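Local coordinates for monomethylamine methyltransferase MtmB1 (PDB 1NTH), which catalyses transfer of the methyl group of monomethylamine to the corrinoid cofactor of its partner protein MtmC in methanogenesis, at residues 122-127 and 362-367; 293-298 and 331-336; 351-356 and 388-393. All coordinates share one frame; numbering follows the deposited sequence. Where two conformers were deposited one is given.

Contact 1 of 3, residues 122-127 and 362-367; sequences AKPIVQ and EILSGV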
loop_
_atom_site.group_PDB
_atom_site.type_symbol
_atom_site.label_atom_id
_atom_site.label_comp_id
_atom_site.label_asym_id
_atom_site.label_seq_id
_atom_site.Cartn_x
_atom_site.Cartn_y
_atom_site.Cartn_z
ATOM N N ALA A 122 -15.952 26.312 18.721
ATOM C CA ALA A 122 -15.843 25.112 17.899
ATOM C C ALA A 122 -16.625 23.964 18.523
ATOM O O ALA A 122 -16.691 23.832 19.743
ATOM C CB ALA A 122 -14.379 24.717 17.737
ATOM N N LYS A 123 -17.217 23.137 17.673
ATOM C CA LYS A 123 -17.999 21.994 18.126
ATOM C C LYS A 123 -17.092 20.789 18.377
ATOM O O LYS A 123 -16.123 20.563 17.653
ATOM C CB LYS A 123 -19.037 21.632 17.062
ATOM C CG LYS A 123 -19.964 20.484 17.422
ATOM C CD LYS A 123 -20.838 20.111 16.229
ATOM C CE LYS A 123 -21.848 19.027 16.586
ATOM N NZ LYS A 123 -22.615 18.574 15.387
ATOM N N PRO A 124 -17.376 20.012 19.427
ATOM C CA PRO A 124 -16.517 18.850 19.660
ATOM C C PRO A 124 -16.810 17.769 18.625
ATOM O O PRO A 124 -17.796 17.848 17.887
ATOM C CB PRO A 124 -16.894 18.416 21.078
ATOM C CG PRO A 124 -18.310 18.866 21.213
ATOM C CD PRO A 124 -18.292 20.229 20.560
ATOM N N ILE A 125 -15.937 16.772 18.563
ATOM C CA ILE A 125 -16.106 15.654 17.650
ATOM C C ILE A 125 -17.180 14.749 18.237
ATOM O O ILE A 125 -17.169 14.459 19.437
ATOM C CB ILE A 125 -14.785 14.858 17.508
ATOM C CG1 ILE A 125 -13.747 15.710 16.777
ATOM C CG2 ILE A 125 -15.034 13.534 16.794
ATOM C CD1 ILE A 125 -14.196 16.190 15.408
ATOM N N VAL A 126 -18.111 14.310 17.397
ATOM C CA VAL A 126 -19.189 13.435 17.841
ATOM C C VAL A 126 -18.862 11.985 17.501
ATOM O O VAL A 126 -18.872 11.585 16.335
ATOM C CB VAL A 126 -20.527 13.831 17.179
ATOM C CG1 VAL A 126 -21.634 12.874 17.610
ATOM C CG2 VAL A 126 -20.889 15.259 17.564
ATOM N N GLN A 127 -18.551 11.206 18.531
ATOM C CA GLN A 127 -18.231 9.798 18.359
ATOM C C GLN A 127 -19.476 9.022 18.763
ATOM O O GLN A 127 -19.740 8.828 19.947
ATOM C CB GLN A 127 -17.046 9.417 19.246
ATOM C CG GLN A 127 -16.631 7.961 19.143
ATOM C CD GLN A 127 -15.211 7.747 19.616
ATOM O OE1 GLN A 127 -14.958 7.465 20.793
ATOM N NE2 GLN A 127 -14.267 7.902 18.699
ATOM N N GLU A 362 -13.018 17.508 23.779
ATOM C CA GLU A 362 -12.758 17.462 22.346
ATOM C C GLU A 362 -13.612 16.398 21.669
ATOM O O GLU A 362 -13.953 16.525 20.494
ATOM C CB GLU A 362 -11.283 17.161 22.067
ATOM C CG GLU A 362 -10.327 18.329 22.262
ATOM C CD GLU A 362 -10.055 18.660 23.716
ATOM O OE1 GLU A 362 -10.070 17.739 24.561
ATOM O OE2 GLU A 362 -9.803 19.847 24.013
ATOM N N ILE A 363 -13.954 15.348 22.412
ATOM C CA ILE A 363 -14.745 14.252 21.867
ATOM C C ILE A 363 -15.894 13.827 22.783
ATOM O O ILE A 363 -15.728 13.735 24.000
ATOM C CB ILE A 363 -13.849 13.014 21.615
ATOM C CG1 ILE A 363 -12.740 13.366 20.613
ATOM C CG2 ILE A 363 -14.693 11.852 21.099
ATOM C CD1 ILE A 363 -11.698 12.266 20.435
ATOM N N LEU A 364 -17.058 13.583 22.189
ATOM C CA LEU A 364 -18.233 13.116 22.926
ATOM C C LEU A 364 -18.459 11.689 22.428
ATOM O O LEU A 364 -18.685 11.478 21.236
ATOM C CB LEU A 364 -19.459 13.976 22.599
ATOM C CG LEU A 364 -19.296 15.493 22.705
ATOM C CD1 LEU A 364 -20.650 16.164 22.476
ATOM C CD2 LEU A 364 -18.745 15.856 24.070
ATOM N N SER A 365 -18.397 10.713 23.330
ATOM C CA SER A 365 -18.561 9.310 22.948
ATOM C C SER A 365 -19.839 8.718 23.556
ATOM O O SER A 365 -19.878 8.397 24.744
ATOM C CB SER A 365 -17.330 8.516 23.415
ATOM O OG SER A 365 -17.214 7.271 22.745
ATOM N N GLY A 366 -20.877 8.578 22.733
ATOM C CA GLY A 366 -22.145 8.042 23.212
ATOM C C GLY A 366 -22.976 7.420 22.104
ATOM O O GLY A 366 -22.572 7.452 20.946
ATOM N N VAL A 367 -24.162 6.902 22.421
ATOM C CA VAL A 367 -24.727 6.925 23.768
ATOM C C VAL A 367 -25.079 5.511 24.231
ATOM O O VAL A 367 -25.790 4.786 23.537
ATOM C CB VAL A 367 -26.016 7.784 23.781
ATOM C CG1 VAL A 367 -26.674 7.734 25.150
ATOM C CG2 VAL A 367 -25.687 9.221 23.382
#
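Gln127 and Ser365 meet through their polar ends, with OE1 of Gln127 3.0 Å from OG of Ser365. OG of Ser365 also lies close to O2 of the pyrrolysine at position 202. CG of Gln127 is anti to the backbone N (chi1 180°), and the chain beyond it is extended. Its CB packs against CG2 of Ile363 at 3.9 Å. NE2 is held by Thr155. On the same face, CB of Ile125 touches CG1 of Ile363. Strands 125-127 and 363-366 run parallel, their short axes 18° apart. The N-H groups of Ile125 and Gln127 bond to the O atoms of Glu362 and Leu364, and those of Leu364 and Gly366 return to the O atoms of Ile125 and Gln127. The bond from Gln127 N to Leu364 O is 2.7 Å long. These are the first and last parallel strands of the TIM barrel in chain order, so their pairing closes it. On the other face, CG of Pro124 lies 3.8 Å from CD1 of Leu364. Helices 343-359 and 380-393 cover this pair through Thr357 and Ala390. Glu362 is anchored by OE1 to Ser330 N and by OE2 to Arg116 N.

Contact 2 of 3, residues 293-298 and 331-336; sequences WHLDGP and GNQYYP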
loop_
_atom_site.group_PDB
_atom_site.type_symbol
_atom_site.label_atom_id
_atom_site.label_comp_id
_atom_site.label_asym_id
_atom_site.label_seq_id
_atom_site.Cartn_x
_atom_site.Cartn_y
_atom_site.Cartn_z
ATOM N N TRP A 293 -5.216 10.598 23.715
ATOM C CA TRP A 293 -6.308 11.316 24.356
ATOM C C TRP A 293 -6.893 10.462 25.474
ATOM O O TRP A 293 -6.686 9.247 25.513
ATOM C CB TRP A 293 -7.397 11.745 23.349
ATOM C CG TRP A 293 -8.187 10.667 22.648
ATOM C CD1 TRP A 293 -7.784 9.906 21.586
ATOM C CD2 TRP A 293 -9.569 10.345 22.868
ATOM N NE1 TRP A 293 -8.833 9.145 21.117
ATOM C CE2 TRP A 293 -9.940 9.395 21.889
ATOM C CE3 TRP A 293 -10.530 10.774 23.794
ATOM C CZ2 TRP A 293 -11.235 8.865 21.810
ATOM C CZ3 TRP A 293 -11.818 10.247 23.716
ATOM C CH2 TRP A 293 -12.158 9.303 22.728
ATOM N N HIS A 294 -7.595 11.109 26.396
ATOM C CA HIS A 294 -8.179 10.411 27.534
ATOM C C HIS A 294 -9.692 10.531 27.569
ATOM O O HIS A 294 -10.242 11.624 27.419
ATOM C CB HIS A 294 -7.607 10.975 28.837
ATOM C CG HIS A 294 -8.241 10.407 30.069
ATOM N ND1 HIS A 294 -7.978 9.132 30.521
ATOM C CD2 HIS A 294 -9.147 10.932 30.927
ATOM C CE1 HIS A 294 -8.695 8.896 31.607
ATOM N NE2 HIS A 294 -9.413 9.972 31.874
ATOM N N LEU A 295 -10.354 9.400 27.782
ATOM C CA LEU A 295 -11.803 9.357 27.854
ATOM C C LEU A 295 -12.232 9.240 29.315
ATOM O O LEU A 295 -11.837 8.306 30.014
ATOM C CB LEU A 295 -12.340 8.159 27.077
ATOM C CG LEU A 295 -13.866 8.025 27.072
ATOM C CD1 LEU A 295 -14.490 9.139 26.242
ATOM C CD2 LEU A 295 -14.239 6.679 26.509
ATOM N N ASP A 296 -13.038 10.195 29.761
ATOM C CA ASP A 296 -13.540 10.227 31.132
ATOM C C ASP A 296 -14.926 9.583 31.138
ATOM O O ASP A 296 -15.428 9.151 30.096
ATOM C CB ASP A 296 -13.627 11.687 31.593
ATOM C CG ASP A 296 -13.809 11.838 33.096
ATOM O OD1 ASP A 296 -13.923 10.822 33.818
ATOM O OD2 ASP A 296 -13.835 13.001 33.551
ATOM N N GLY A 297 -15.539 9.515 32.312
ATOM C CA GLY A 297 -16.865 8.939 32.428
ATOM C C GLY A 297 -17.253 8.791 33.886
ATOM O O GLY A 297 -17.499 7.676 34.343
ATOM N N PRO A 298 -17.316 9.896 34.647
ATOM C CA PRO A 298 -17.687 9.808 36.067
ATOM C C PRO A 298 -19.052 9.149 36.184
ATOM O O PRO A 298 -19.990 9.541 35.498
ATOM C CB PRO A 298 -17.717 11.270 36.510
ATOM C CG PRO A 298 -16.764 11.947 35.555
ATOM C CD PRO A 298 -17.131 11.299 34.244
ATOM N N GLY A 331 -12.176 13.350 26.223
ATOM C CA GLY A 331 -13.554 13.154 25.828
ATOM C C GLY A 331 -14.319 12.621 27.018
ATOM O O GLY A 331 -13.730 12.374 28.073
ATOM N N ASN A 332 -15.627 12.458 26.864
ATOM C CA ASN A 332 -16.451 11.916 27.941
ATOM C C ASN A 332 -17.412 10.903 27.329
ATOM O O ASN A 332 -17.824 11.049 26.174
ATOM C CB ASN A 332 -17.218 13.036 28.656
ATOM C CG ASN A 332 -17.675 12.625 30.052
ATOM O OD1 ASN A 332 -17.326 11.546 30.536
ATOM N ND2 ASN A 332 -18.450 13.484 30.704
ATOM N N GLN A 333 -17.756 9.875 28.104
ATOM C CA GLN A 333 -18.642 8.803 27.656
ATOM C C GLN A 333 -20.026 8.923 28.293
ATOM O O GLN A 333 -20.162 9.374 29.429
ATOM C CB GLN A 333 -18.028 7.435 27.960
ATOM C CG GLN A 333 -17.538 7.260 29.376
ATOM C CD GLN A 333 -16.776 5.963 29.564
ATOM O OE1 GLN A 333 -17.357 4.882 29.574
ATOM N NE2 GLN A 333 -15.466 6.068 29.704
ATOM N N TYR A 334 -21.040 8.505 27.543
ATOM C CA TYR A 334 -22.447 8.633 27.937
ATOM C C TYR A 334 -23.206 7.386 28.390
ATOM O O TYR A 334 -23.384 6.448 27.613
ATOM C CB TYR A 334 -23.217 9.260 26.765
ATOM C CG TYR A 334 -22.798 10.675 26.432
ATOM C CD1 TYR A 334 -21.464 10.988 26.149
ATOM C CD2 TYR A 334 -23.728 11.713 26.452
ATOM C CE1 TYR A 334 -21.070 12.302 25.907
ATOM C CE2 TYR A 334 -23.348 13.025 26.209
ATOM C CZ TYR A 334 -22.017 13.316 25.945
ATOM O OH TYR A 334 -21.638 14.624 25.765
ATOM N N TYR A 335 -23.678 7.408 29.639
ATOM C CA TYR A 335 -24.462 6.317 30.228
ATOM C C TYR A 335 -25.764 6.824 30.845
ATOM O O TYR A 335 -25.828 7.057 32.052
ATOM C CB TYR A 335 -23.667 5.578 31.302
ATOM C CG TYR A 335 -22.677 4.576 30.770
ATOM C CD1 TYR A 335 -21.355 4.937 30.511
ATOM C CD2 TYR A 335 -23.053 3.251 30.556
ATOM C CE1 TYR A 335 -20.430 3.998 30.062
ATOM C CE2 TYR A 335 -22.139 2.306 30.106
ATOM C CZ TYR A 335 -20.831 2.683 29.865
ATOM O OH TYR A 335 -19.921 1.734 29.464
ATOM N N PRO A 336 -26.813 7.009 30.032
ATOM C CA PRO A 336 -28.089 7.486 30.579
ATOM C C PRO A 336 -28.806 6.338 31.293
ATOM O O PRO A 336 -28.540 5.166 31.016
ATOM C CB PRO A 336 -28.866 7.922 29.336
ATOM C CG PRO A 336 -27.796 8.165 28.301
ATOM C CD PRO A 336 -26.825 7.052 28.561
#
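Gly331 lies beside Leu295, and its backbone is gripped on both sides of its CA. Strands 293-296 and 331-333 run parallel in the TIM barrel, as the two strands of a beta-alpha-beta unit with helix 309-325 between them. Gly331 N donates to His294 O at 2.9 Å. Gly331 O accepts from Asp296 N in a nearly straight bond of 2.8 Å (N-H...O 175°). The packing is tight here. The edge of the Trp293 ring approaches Gly331, with CE3 3.9 Å from Gly331 N, and a CB on this residue would run into CZ3. CD1 of Leu295 lies 3.6 Å from Asn332 N. OD1 of Asp296 takes the N-H of the next residue, Gly297, while OD2 forms a salt bridge with Arg361. ND2 of Asn332 is tied to Asp356 on helix 343-359, which helps to fix its amide. The contact is loose past Gln333, where the two chains part. Tyr334 turns to Gln352 and Ser353 of helix 343-359 instead. The paired residues are all buried; past them Tyr335 is partly exposed. Gln333 stands at the boundary and has two deposited conformers, so its side-chain contacts are less certain. Its backbone N donates to Asp296 O (3.1 Å) from one face of the carbonyl plane. In one conformer its NE2 donates to the same oxygen from the opposite face.

Contact 3 of 3, residues 351-356 and 388-393; sequences AQSITD and EVARAT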
loop_
_atom_site.group_PDB
_atom_site.type_symbol
_atom_site.label_atom_id
_atom_site.label_comp_id
_atom_site.label_asym_id
_atom_site.label_seq_id
_atom_site.Cartn_x
_atom_site.Cartn_y
_atom_site.Cartn_z
ATOM N N ALA A 351 -28.128 16.841 28.710
ATOM C CA ALA A 351 -27.492 17.511 29.835
ATOM C C ALA A 351 -25.989 17.252 29.802
ATOM O O ALA A 351 -25.193 18.156 30.056
ATOM C CB ALA A 351 -28.082 17.014 31.155
ATOM N N GLN A 352 -25.597 16.023 29.479
ATOM C CA GLN A 352 -24.176 15.712 29.437
ATOM C C GLN A 352 -23.490 16.368 28.244
ATOM O O GLN A 352 -22.345 16.801 28.347
ATOM C CB GLN A 352 -23.941 14.203 29.406
ATOM C CG GLN A 352 -22.488 13.858 29.667
ATOM C CD GLN A 352 -22.242 12.377 29.798
ATOM O OE1 GLN A 352 -23.130 11.620 30.196
ATOM N NE2 GLN A 352 -21.022 11.951 29.484
ATOM N N SER A 353 -24.185 16.443 27.113
ATOM C CA SER A 353 -23.609 17.074 25.930
ATOM C C SER A 353 -23.377 18.561 26.201
ATOM O O SER A 353 -22.372 19.133 25.778
ATOM C CB SER A 353 -24.536 16.892 24.725
ATOM O OG SER A 353 -23.984 17.499 23.568
ATOM N N ILE A 354 -24.305 19.190 26.915
ATOM C CA ILE A 354 -24.158 20.602 27.245
ATOM C C ILE A 354 -22.929 20.773 28.140
ATOM O O ILE A 354 -22.079 21.630 27.896
ATOM C CB ILE A 354 -25.407 21.136 27.988
ATOM C CG1 ILE A 354 -26.600 21.174 27.031
ATOM C CG2 ILE A 354 -25.121 22.515 28.579
ATOM C CD1 ILE A 354 -27.936 21.438 27.719
ATOM N N THR A 355 -22.835 19.935 29.166
ATOM C CA THR A 355 -21.722 19.985 30.105
ATOM C C THR A 355 -20.376 19.729 29.430
ATOM O O THR A 355 -19.423 20.487 29.622
ATOM C CB THR A 355 -21.909 18.949 31.229
ATOM O OG1 THR A 355 -23.165 19.177 31.881
ATOM C CG2 THR A 355 -20.780 19.049 32.249
ATOM N N ASP A 356 -20.302 18.660 28.642
ATOM C CA ASP A 356 -19.063 18.304 27.955
ATOM C C ASP A 356 -18.617 19.354 26.941
ATOM O O ASP A 356 -17.437 19.694 26.859
ATOM C CB ASP A 356 -19.212 16.954 27.247
ATOM C CG ASP A 356 -19.330 15.794 28.219
ATOM O OD1 ASP A 356 -18.884 15.942 29.380
ATOM O OD2 ASP A 356 -19.853 14.733 27.816
ATOM N N GLU A 388 -26.588 17.524 18.055
ATOM C CA GLU A 388 -27.323 18.778 17.885
ATOM C C GLU A 388 -27.168 19.673 19.107
ATOM O O GLU A 388 -27.023 20.890 18.988
ATOM C CB GLU A 388 -28.809 18.509 17.641
ATOM C CG GLU A 388 -29.130 18.039 16.235
ATOM C CD GLU A 388 -30.477 18.546 15.753
ATOM O OE1 GLU A 388 -31.515 17.971 16.147
ATOM O OE2 GLU A 388 -30.492 19.535 14.989
ATOM N N VAL A 389 -27.201 19.059 20.283
ATOM C CA VAL A 389 -27.062 19.801 21.524
ATOM C C VAL A 389 -25.657 20.385 21.640
ATOM O O VAL A 389 -25.479 21.496 22.143
ATOM C CB VAL A 389 -27.373 18.902 22.739
ATOM C CG1 VAL A 389 -27.028 19.624 24.034
ATOM C CG2 VAL A 389 -28.854 18.528 22.730
ATOM N N ALA A 390 -24.658 19.646 21.163
ATOM C CA ALA A 390 -23.284 20.137 21.212
ATOM C C ALA A 390 -23.165 21.388 20.344
ATOM O O ALA A 390 -22.521 22.365 20.727
ATOM C CB ALA A 390 -22.315 19.057 20.726
ATOM N N ARG A 391 -23.787 21.357 19.169
ATOM C CA ARG A 391 -23.748 22.504 18.270
ATOM C C ARG A 391 -24.408 23.709 18.935
ATOM O O ARG A 391 -23.885 24.822 18.886
ATOM C CB ARG A 391 -24.479 22.192 16.961
ATOM C CG ARG A 391 -24.443 23.342 15.964
ATOM C CD ARG A 391 -25.313 23.068 14.741
ATOM N NE ARG A 391 -26.733 23.031 15.075
ATOM C CZ ARG A 391 -27.482 21.933 15.043
ATOM N NH1 ARG A 391 -26.949 20.771 14.692
ATOM N NH2 ARG A 391 -28.768 22.000 15.362
ATOM N N ALA A 392 -25.559 23.477 19.559
ATOM C CA ALA A 392 -26.298 24.542 20.229
ATOM C C ALA A 392 -25.544 25.137 21.417
ATOM O O ALA A 392 -25.630 26.336 21.681
ATOM C CB ALA A 392 -27.654 24.014 20.688
ATOM N N THR A 393 -24.800 24.295 22.128
ATOM C CA THR A 393 -24.046 24.725 23.304
ATOM C C THR A 393 -22.748 25.468 22.987
ATOM O O THR A 393 -22.342 26.363 23.729
ATOM C CB THR A 393 -23.706 23.510 24.196
ATOM O OG1 THR A 393 -24.916 22.838 24.560
ATOM C CG2 THR A 393 -22.982 23.951 25.463
#
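Ile354 turns CG1 anti to its carbonyl carbon (chi1 -69°), where it meets both Val389 and Thr393. Thr393 has OG1 in the same relation to its own carbonyl carbon (chi1 -57°), which puts the hydroxyl oxygen 3.4 Å from CG1 of Ile354. CG1 of Ile354 is also 3.4 Å from CG1 of Val389, closer than usual for two carbons. The Ile354 and Thr393 side chains cross at about a right angle, and CG2 of Thr393 rests 3.5 Å from Ile354 O. Ser353 faces Ala390, with OG 3.6 Å from its CB. The two helices, in the outer layer of the TIM barrel, precede and follow strand 363-366. The axes of segments 351-356 and 388-393 cross at 40° and approach to 8.4 Å. Helix 398-410 adds Val401 and Leu405 against Ile354. Thr393 OG1 donates to Val389 O at 2.8 Å, from the face opposite to the backbone N-H. An alanine in place of Thr393 would probably open a gap beside Ile354 and leave Val389 O without one of its two donors. Ser353 OG is bonded to Met386 O on the facing helix. Both buried hydroxyls thus pair with main-chain oxygens and otherwise meet the contact by van der Waals packing.

In the fold
Contacts 1 and 2 belong to one parallel sheet, and their centres are about 10 Å apart. Strand 363-366 joins them: Ser365 N lies 2.9 Å from Asn332 O, a probable hydrogen bond. Contact 3 covers the outside of that sheet, its centre about 9 Å from contact 1 and about 14 Å from contact 2. Leu364 forms the bridge, with CD2 3.4 Å from CB of Asp356. Gln352 NE2 also lies 2.7 Å from Gln333 O, probably bonding helix 343-359 to contact 2. On the inner face, Ser365 of contact 1 touches Leu295 of contact 2. Ser365 also sets contact 1 beside the pyrrolysine at position 202, which probably marks the active site.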